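Local coordinates for rhamnogalacturonan endolyase YesW (Bacillus subtilis, PDB 2ZUX), which cleaves rhamnogalacturonan of plant cell walls by endo-acting elimination, releasing oligosaccharides, and needs calcium or manganese for activity, at residues Gly344-Thr358 and Ser394-Gly406. Residues are numbered along the deposited sequence; the frame is centred on the assembly and turned at random.
Sequences GSMAVDHDGKGMYST and SFRDAATGKILWG. With CA (calcium ion), chain K.
Tyr356 meets Arg396 and the loop 398-402 where two neighbouring blades of the beta-propeller touch. Strand 354-357 is an outermost strand of one four-stranded blade. The loop links strands 393-397 and 403-407 of the next. CG of Tyr356 sits between the backbone N and the carbonyl carbon (chi1 63°), which sends the ring into the loop. Tyr356 CB and CG lie by Thr400 O, and CD2 lies 3.5 Å from Thr400 C. Tyr356 CD1, CE1 and CZ lie under Gly401 CA, which covers the ring centre in a CH-pi contact, 3.4 Å from the centroid. Tyr356 CE2 comes 3.2 Å from Ala398 O. Ala347 CB packs on the opposite face, nearer the rim. A CB on Gly401 would clash with Tyr356 CD1. At the tip, Tyr356 OH donates to Ala398 O at 2.7 Å, from above the carbonyl plane. Tyr356 OH also accepts from Arg396 NE and NH2, in the guanidinium plane. A phenylalanine replacing Tyr356 would probably leave Ala398 O without this donor and Arg396 NE without this acceptor. Beside the ring, Thr358 CG2 packs on Arg396 CD and Ile403 CD1. Arg396 NH1 and NH2 both donate to Gly344 O, at 3.1 and 2.8 Å.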
ATOM      1  N   GLY A 344     -14.048   5.709   2.528  1.00  9.24           N
ATOM      2  CA  GLY A 344     -14.318   6.423   3.771  1.00  9.31           C
ATOM      3  C   GLY A 344     -15.607   5.929   4.398  1.00  9.28           C
ATOM      4  O   GLY A 344     -15.715   4.753   4.754  1.00  9.45           O
ATOM      5  N   SER A 345     -16.580   6.830   4.530  1.00  9.75           N
ATOM      6  CA  SER A 345     -17.853   6.519   5.181  1.00  9.83           C
ATOM      7  C   SER A 345     -18.879   5.903   4.239  1.00 10.52           C
ATOM      8  O   SER A 345     -19.999   5.589   4.652  1.00 10.77           O
ATOM      9  CB  SER A 345     -18.424   7.787   5.813  1.00 10.02           C
ATOM     10  OG  SER A 345     -17.585   8.224   6.867  1.00 10.99           O
ATOM     11  N   MET A 346     -18.512   5.737   2.975  1.00 10.24           N
ATOM     12  CA  MET A 346     -19.418   5.104   2.019  1.00 11.00           C
ATOM     13  C   MET A 346     -18.761   3.895   1.359  1.00 10.70           C
ATOM     14  O   MET A 346     -17.555   3.663   1.515  1.00 10.96           O
ATOM     15  CB  MET A 346     -19.895   6.120   0.976  1.00 11.34           C
ATOM     16  CG  MET A 346     -18.846   6.465  -0.048  1.00 12.36           C
ATOM     17  SD  MET A 346     -19.331   7.869  -1.043  1.00 12.59           S
ATOM     18  CE  MET A 346     -18.693   7.410  -2.660  1.00 12.20           C
ATOM     19  N   ALA A 347     -19.557   3.122   0.631  1.00 11.06           N
ATOM     20  CA  ALA A 347     -19.033   1.974  -0.092  1.00 10.78           C
ATOM     21  C   ALA A 347     -19.678   1.923  -1.457  1.00 10.48           C
ATOM     22  O   ALA A 347     -20.847   2.322  -1.619  1.00 10.32           O
ATOM     23  CB  ALA A 347     -19.280   0.692   0.661  1.00 11.46           C
ATOM     24  N   VAL A 348     -18.907   1.441  -2.430  1.00 10.14           N
ATOM     25  CA  VAL A 348     -19.324   1.356  -3.822  1.00 11.00           C
ATOM     26  C   VAL A 348     -19.186  -0.093  -4.258  1.00 10.98           C
ATOM     27  O   VAL A 348     -18.166  -0.731  -3.999  1.00 11.27           O
ATOM     28  CB  VAL A 348     -18.456   2.279  -4.709  1.00 10.85           C
ATOM     29  CG1 VAL A 348     -18.872   2.199  -6.185  1.00 11.74           C
ATOM     30  CG2 VAL A 348     -18.532   3.713  -4.208  1.00 11.96           C
ATOM     31  N   ASP A 349     -20.224  -0.599  -4.924  1.00 11.14           N
ATOM     32  CA  ASP A 349     -20.270  -1.988  -5.371  1.00 11.51           C
ATOM     33  C   ASP A 349     -19.371  -2.216  -6.579  1.00 11.66           C
ATOM     34  O   ASP A 349     -18.896  -1.265  -7.206  1.00 11.82           O
ATOM     35  CB  ASP A 349     -21.723  -2.360  -5.685  1.00 12.25           C
ATOM     36  CG  ASP A 349     -22.032  -3.823  -5.452  1.00 13.73           C
ATOM     37  OD1 ASP A 349     -21.131  -4.628  -5.130  1.00 13.28           O
ATOM     38  OD2 ASP A 349     -23.227  -4.165  -5.588  1.00 15.40           O
ATOM     39  N   HIS A 350     -19.169  -3.491  -6.916  1.00 11.48           N
ATOM     40  CA  HIS A 350     -18.265  -3.875  -7.994  1.00 12.09           C
ATOM     41  C   HIS A 350     -18.710  -3.352  -9.363  1.00 12.28           C
ATOM     42  O   HIS A 350     -17.913  -3.295 -10.295  1.00 12.41           O
ATOM     43  CB  HIS A 350     -18.140  -5.400  -8.037  1.00 12.35           C
ATOM     44  CG  HIS A 350     -19.387  -6.090  -8.489  1.00 13.42           C
ATOM     45  ND1 HIS A 350     -20.332  -6.582  -7.615  1.00 14.60           N
ATOM     46  CD2 HIS A 350     -19.849  -6.352  -9.734  1.00 14.83           C
ATOM     47  CE1 HIS A 350     -21.321  -7.127  -8.304  1.00 15.30           C
ATOM     48  NE2 HIS A 350     -21.055  -6.994  -9.591  1.00 15.27           N
ATOM     49  N   ASP A 351     -19.990  -2.990  -9.474  1.00 12.48           N
ATOM     50  CA  ASP A 351     -20.564  -2.463 -10.707  1.00 13.28           C
ATOM     51  C   ASP A 351     -20.720  -0.938 -10.692  1.00 13.39           C
ATOM     52  O   ASP A 351     -21.356  -0.361 -11.578  1.00 13.55           O
ATOM     53  CB  ASP A 351     -21.924  -3.115 -10.972  1.00 13.55           C
ATOM     54  CG  ASP A 351     -22.937  -2.823  -9.886  1.00 15.79           C
ATOM     55  OD1 ASP A 351     -22.590  -2.196  -8.859  1.00 15.60           O
ATOM     56  OD2 ASP A 351     -24.105  -3.235 -10.051  1.00 17.61           O
ATOM     57  N   GLY A 352     -20.144  -0.292  -9.678  1.00 12.96           N
ATOM     58  CA  GLY A 352     -20.166   1.162  -9.587  1.00 13.22           C
ATOM     59  C   GLY A 352     -21.361   1.760  -8.887  1.00 13.11           C
ATOM     60  O   GLY A 352     -21.471   2.980  -8.785  1.00 13.34           O
ATOM     61  N   LYS A 353     -22.266   0.911  -8.402  1.00 12.98           N
ATOM     62  CA  LYS A 353     -23.438   1.409  -7.697  1.00 13.39           C
ATOM     63  C   LYS A 353     -23.100   1.725  -6.248  1.00 12.92           C
ATOM     64  O   LYS A 353     -22.422   0.948  -5.579  1.00 12.55           O
ATOM     65  CB  LYS A 353     -24.602   0.405  -7.780  1.00 14.48           C
ATOM     66  CG  LYS A 353     -25.150   0.184  -9.199  1.00 16.61           C
ATOM     67  CD  LYS A 353     -25.686   1.484  -9.815  1.00 20.65           C
ATOM     68  CE  LYS A 353     -26.308   1.277 -11.196  1.00 21.38           C
ATOM     69  NZ  LYS A 353     -25.409   0.598 -12.170  1.00 25.08           N
ATOM     70  N   GLY A 354     -23.577   2.867  -5.759  1.00 12.70           N
ATOM     71  CA  GLY A 354     -23.412   3.191  -4.350  1.00 13.17           C
ATOM     72  C   GLY A 354     -24.128   2.159  -3.500  1.00 13.45           C
ATOM     73  O   GLY A 354     -25.284   1.826  -3.779  1.00 13.84           O
ATOM     74  N   MET A 355     -23.454   1.652  -2.468  1.00 13.19           N
ATOM     75  CA  MET A 355     -24.034   0.639  -1.574  1.00 13.60           C
ATOM     76  C   MET A 355     -24.684   1.244  -0.332  1.00 13.56           C
ATOM     77  O   MET A 355     -25.836   0.937  -0.008  1.00 14.27           O
ATOM     78  CB  MET A 355     -22.975  -0.370  -1.138  1.00 13.63           C
ATOM     79  CG  MET A 355     -22.433  -1.199  -2.272  1.00 14.12           C
ATOM     80  SD  MET A 355     -20.942  -2.110  -1.828  1.00 14.47           S
ATOM     81  CE  MET A 355     -21.575  -3.292  -0.641  1.00 18.14           C
ATOM     82  N   TYR A 356     -23.930   2.079   0.377  1.00 12.91           N
ATOM     83  CA  TYR A 356     -24.409   2.722   1.588  1.00 12.28           C
ATOM     84  C   TYR A 356     -23.533   3.917   1.893  1.00 12.06           C
ATOM     85  O   TYR A 356     -22.414   4.030   1.376  1.00 11.86           O
ATOM     86  CB  TYR A 356     -24.376   1.754   2.786  1.00 12.06           C
ATOM     87  CG  TYR A 356     -22.985   1.266   3.177  1.00 11.19           C
ATOM     88  CD1 TYR A 356     -22.099   2.087   3.885  1.00 11.55           C
ATOM     89  CD2 TYR A 356     -22.565  -0.025   2.856  1.00 10.95           C
ATOM     90  CE1 TYR A 356     -20.828   1.642   4.247  1.00 10.72           C
ATOM     91  CE2 TYR A 356     -21.295  -0.488   3.222  1.00 11.53           C
ATOM     92  CZ  TYR A 356     -20.434   0.356   3.914  1.00 11.29           C
ATOM     93  OH  TYR A 356     -19.179  -0.076   4.278  1.00 11.17           O
ATOM     94  N   SER A 357     -24.038   4.790   2.754  1.00 11.98           N
ATOM     95  CA  SER A 357     -23.241   5.828   3.393  1.00 12.43           C
ATOM     96  C   SER A 357     -23.603   5.850   4.867  1.00 12.52           C
ATOM     97  O   SER A 357     -24.794   5.832   5.206  1.00 13.20           O
ATOM     98  CB  SER A 357     -23.545   7.191   2.792  1.00 12.78           C
ATOM     99  OG  SER A 357     -22.921   8.193   3.578  1.00 13.69           O
ATOM    100  N   THR A 358     -22.607   5.888   5.748  1.00 12.05           N
ATOM    101  CA  THR A 358     -22.901   6.010   7.178  1.00 11.78           C
ATOM    102  C   THR A 358     -23.280   7.446   7.529  1.00 11.93           C
ATOM    103  O   THR A 358     -23.780   7.702   8.616  1.00 12.30           O
ATOM    104  CB  THR A 358     -21.718   5.607   8.057  1.00 12.06           C
ATOM    105  OG1 THR A 358     -20.668   6.563   7.880  1.00 11.22           O
ATOM    106  CG2 THR A 358     -21.230   4.202   7.716  1.00 12.54           C
ATOM    107  N   SER A 394     -15.738   5.091  14.289  1.00 10.72           N
ATOM    108  CA  SER A 394     -16.849   4.212  13.972  1.00 10.33           C
ATOM    109  C   SER A 394     -16.317   2.846  13.579  1.00 10.16           C
ATOM    110  O   SER A 394     -15.272   2.725  12.939  1.00 10.46           O
ATOM    111  CB  SER A 394     -17.735   4.803  12.869  1.00 10.83           C
ATOM    112  OG  SER A 394     -17.037   4.967  11.646  1.00 10.54           O
ATOM    113  N   PHE A 395     -17.044   1.812  13.987  1.00 10.03           N
ATOM    114  CA  PHE A 395     -16.673   0.430  13.727  1.00  9.96           C
ATOM    115  C   PHE A 395     -17.913  -0.226  13.129  1.00 10.28           C
ATOM    116  O   PHE A 395     -18.958  -0.313  13.791  1.00 10.66           O
ATOM    117  CB  PHE A 395     -16.252  -0.227  15.042  1.00 10.82           C
ATOM    118  CG  PHE A 395     -15.646  -1.605  14.891  1.00  9.99           C
ATOM    119  CD1 PHE A 395     -14.266  -1.799  15.013  1.00 11.62           C
ATOM    120  CD2 PHE A 395     -16.454  -2.721  14.696  1.00 10.71           C
ATOM    121  CE1 PHE A 395     -13.709  -3.080  14.899  1.00 11.83           C
ATOM    122  CE2 PHE A 395     -15.910  -3.989  14.575  1.00 11.10           C
ATOM    123  CZ  PHE A 395     -14.531  -4.173  14.681  1.00 11.77           C
ATOM    124  N   ARG A 396     -17.823  -0.633  11.865  1.00  9.97           N
ATOM    125  CA  ARG A 396     -19.021  -1.010  11.125  1.00 10.19           C
ATOM    126  C   ARG A 396     -18.891  -2.316  10.361  1.00 10.61           C
ATOM    127  O   ARG A 396     -17.785  -2.794  10.083  1.00 10.59           O
ATOM    128  CB  ARG A 396     -19.395   0.106  10.151  1.00 10.27           C
ATOM    129  CG  ARG A 396     -18.550   0.138   8.865  1.00 10.61           C
ATOM    130  CD  ARG A 396     -18.924   1.348   8.059  1.00 10.28           C
ATOM    131  NE  ARG A 396     -18.422   1.424   6.687  1.00 10.29           N
ATOM    132  CZ  ARG A 396     -17.538   2.327   6.250  1.00  9.99           C
ATOM    133  NH1 ARG A 396     -16.947   3.179   7.083  1.00 10.32           N
ATOM    134  NH2 ARG A 396     -17.225   2.369   4.964  1.00 10.23           N
ATOM    135  N   ASP A 397     -20.054  -2.862  10.010  1.00 11.13           N
ATOM    136  CA  ASP A 397     -20.162  -3.970   9.083  1.00 11.17           C
ATOM    137  C   ASP A 397     -19.724  -3.454   7.708  1.00 10.88           C
ATOM    138  O   ASP A 397     -20.309  -2.517   7.182  1.00 11.36           O
ATOM    139  CB  ASP A 397     -21.626  -4.427   9.067  1.00 11.82           C
ATOM    140  CG  ASP A 397     -21.872  -5.626   8.177  1.00 13.44           C
ATOM    141  OD1 ASP A 397     -21.489  -5.603   6.989  1.00 13.24           O
ATOM    142  OD2 ASP A 397     -22.516  -6.580   8.663  1.00 16.31           O
ATOM    143  N   ALA A 398     -18.688  -4.065   7.130  1.00 10.90           N
ATOM    144  CA  ALA A 398     -18.133  -3.567   5.867  1.00 11.42           C
ATOM    145  C   ALA A 398     -19.128  -3.618   4.704  1.00 11.43           C
ATOM    146  O   ALA A 398     -19.101  -2.765   3.813  1.00 11.77           O
ATOM    147  CB  ALA A 398     -16.859  -4.321   5.508  1.00 11.76           C
ATOM    148  N   ALA A 399     -19.974  -4.645   4.709  1.00 11.84           N
ATOM    149  CA  ALA A 399     -20.911  -4.891   3.612  1.00 12.22           C
ATOM    150  C   ALA A 399     -22.192  -4.069   3.689  1.00 12.63           C
ATOM    151  O   ALA A 399     -22.677  -3.591   2.671  1.00 13.06           O
ATOM    152  CB  ALA A 399     -21.253  -6.377   3.536  1.00 12.68           C
ATOM    153  N   THR A 400     -22.742  -3.917   4.891  1.00 13.19           N
ATOM    154  CA  THR A 400     -24.042  -3.265   5.043  1.00 13.96           C
ATOM    155  C   THR A 400     -23.913  -1.821   5.509  1.00 13.80           C
ATOM    156  O   THR A 400     -24.842  -1.027   5.342  1.00 14.68           O
ATOM    157  CB  THR A 400     -24.939  -3.990   6.061  1.00 13.88           C
ATOM    158  OG1 THR A 400     -24.403  -3.806   7.377  1.00 14.01           O
ATOM    159  CG2 THR A 400     -25.058  -5.484   5.739  1.00 15.26           C
ATOM    160  N   GLY A 401     -22.772  -1.492   6.114  1.00 13.27           N
ATOM    161  CA  GLY A 401     -22.558  -0.162   6.666  1.00 13.07           C
ATOM    162  C   GLY A 401     -23.139   0.042   8.053  1.00 13.77           C
ATOM    163  O   GLY A 401     -22.987   1.112   8.632  1.00 14.22           O
ATOM    164  N   LYS A 402     -23.809  -0.979   8.585  1.00 13.63           N
ATOM    165  CA  LYS A 402     -24.408  -0.891   9.913  1.00 15.04           C
ATOM    166  C   LYS A 402     -23.319  -0.590  10.930  1.00 14.11           C
ATOM    167  O   LYS A 402     -22.306  -1.287  10.997  1.00 13.51           O
ATOM    168  CB  LYS A 402     -25.111  -2.201  10.278  1.00 15.36           C
ATOM    169  CG  LYS A 402     -25.677  -2.234  11.707  1.00 17.41           C
ATOM    170  CD  LYS A 402     -26.402  -3.544  12.006  1.00 18.25           C
ATOM    171  CE  LYS A 402     -27.008  -3.564  13.410  1.00 21.09           C
ATOM    172  NZ  LYS A 402     -27.793  -2.335  13.728  1.00 24.12           N
ATOM    173  N   ILE A 403     -23.535   0.441  11.739  1.00 13.97           N
ATOM    174  CA  ILE A 403     -22.606   0.755  12.814  1.00 14.20           C
ATOM    175  C   ILE A 403     -22.747  -0.294  13.918  1.00 14.08           C
ATOM    176  O   ILE A 403     -23.828  -0.476  14.482  1.00 15.35           O
ATOM    177  CB  ILE A 403     -22.834   2.185  13.378  1.00 14.52           C
ATOM    178  CG1 ILE A 403     -22.789   3.241  12.262  1.00 15.49           C
ATOM    179  CG2 ILE A 403     -21.815   2.499  14.474  1.00 15.26           C
ATOM    180  CD1 ILE A 403     -21.485   3.312  11.481  1.00 15.81           C
ATOM    181  N   LEU A 404     -21.660  -1.005  14.200  1.00 13.01           N
ATOM    182  CA  LEU A 404     -21.649  -1.990  15.278  1.00 13.51           C
ATOM    183  C   LEU A 404     -21.425  -1.283  16.603  1.00 13.23           C
ATOM    184  O   LEU A 404     -22.085  -1.584  17.602  1.00 13.93           O
ATOM    185  CB  LEU A 404     -20.592  -3.062  15.019  1.00 13.71           C
ATOM    186  CG  LEU A 404     -20.798  -3.750  13.669  1.00 13.51           C
ATOM    187  CD1 LEU A 404     -19.578  -4.554  13.269  1.00 14.58           C
ATOM    188  CD2 LEU A 404     -22.032  -4.637  13.700  1.00 14.64           C
ATOM    189  N   TRP A 405     -20.506  -0.325  16.605  1.00 13.05           N
ATOM    190  CA  TRP A 405     -20.324   0.580  17.731  1.00 12.96           C
ATOM    191  C   TRP A 405     -19.570   1.813  17.263  1.00 12.68           C
ATOM    192  O   TRP A 405     -18.900   1.789  16.226  1.00 12.27           O
ATOM    193  CB  TRP A 405     -19.614  -0.097  18.911  1.00 12.81           C
ATOM    194  CG  TRP A 405     -18.229  -0.607  18.614  1.00 12.16           C
ATOM    195  CD1 TRP A 405     -17.896  -1.845  18.131  1.00 12.00           C
ATOM    196  CD2 TRP A 405     -16.994   0.099  18.797  1.00 11.43           C
ATOM    197  NE1 TRP A 405     -16.531  -1.952  18.011  1.00 11.78           N
ATOM    198  CE2 TRP A 405     -15.956  -0.770  18.398  1.00 11.00           C
ATOM    199  CE3 TRP A 405     -16.664   1.379  19.266  1.00 11.94           C
ATOM    200  CZ2 TRP A 405     -14.608  -0.405  18.461  1.00 11.60           C
ATOM    201  CZ3 TRP A 405     -15.325   1.744  19.325  1.00 12.58           C
ATOM    202  CH2 TRP A 405     -14.314   0.855  18.921  1.00 12.51           C
ATOM    203  N   GLY A 406     -19.723   2.900  18.006  1.00 12.70           N
ATOM    204  CA  GLY A 406     -19.017   4.135  17.722  1.00 12.99           C
ATOM    205  C   GLY A 406     -18.893   4.942  18.992  1.00 13.28           C
ATOM    206  O   GLY A 406     -19.615   4.692  19.971  1.00 14.01           O
TER
HETATM  207 CA    CA K 637     -20.788  -6.957  -5.097  1.00 16.27          CA
HETATM  208  O   HOH W   1     -18.312   5.457   8.913  1.00 11.34           O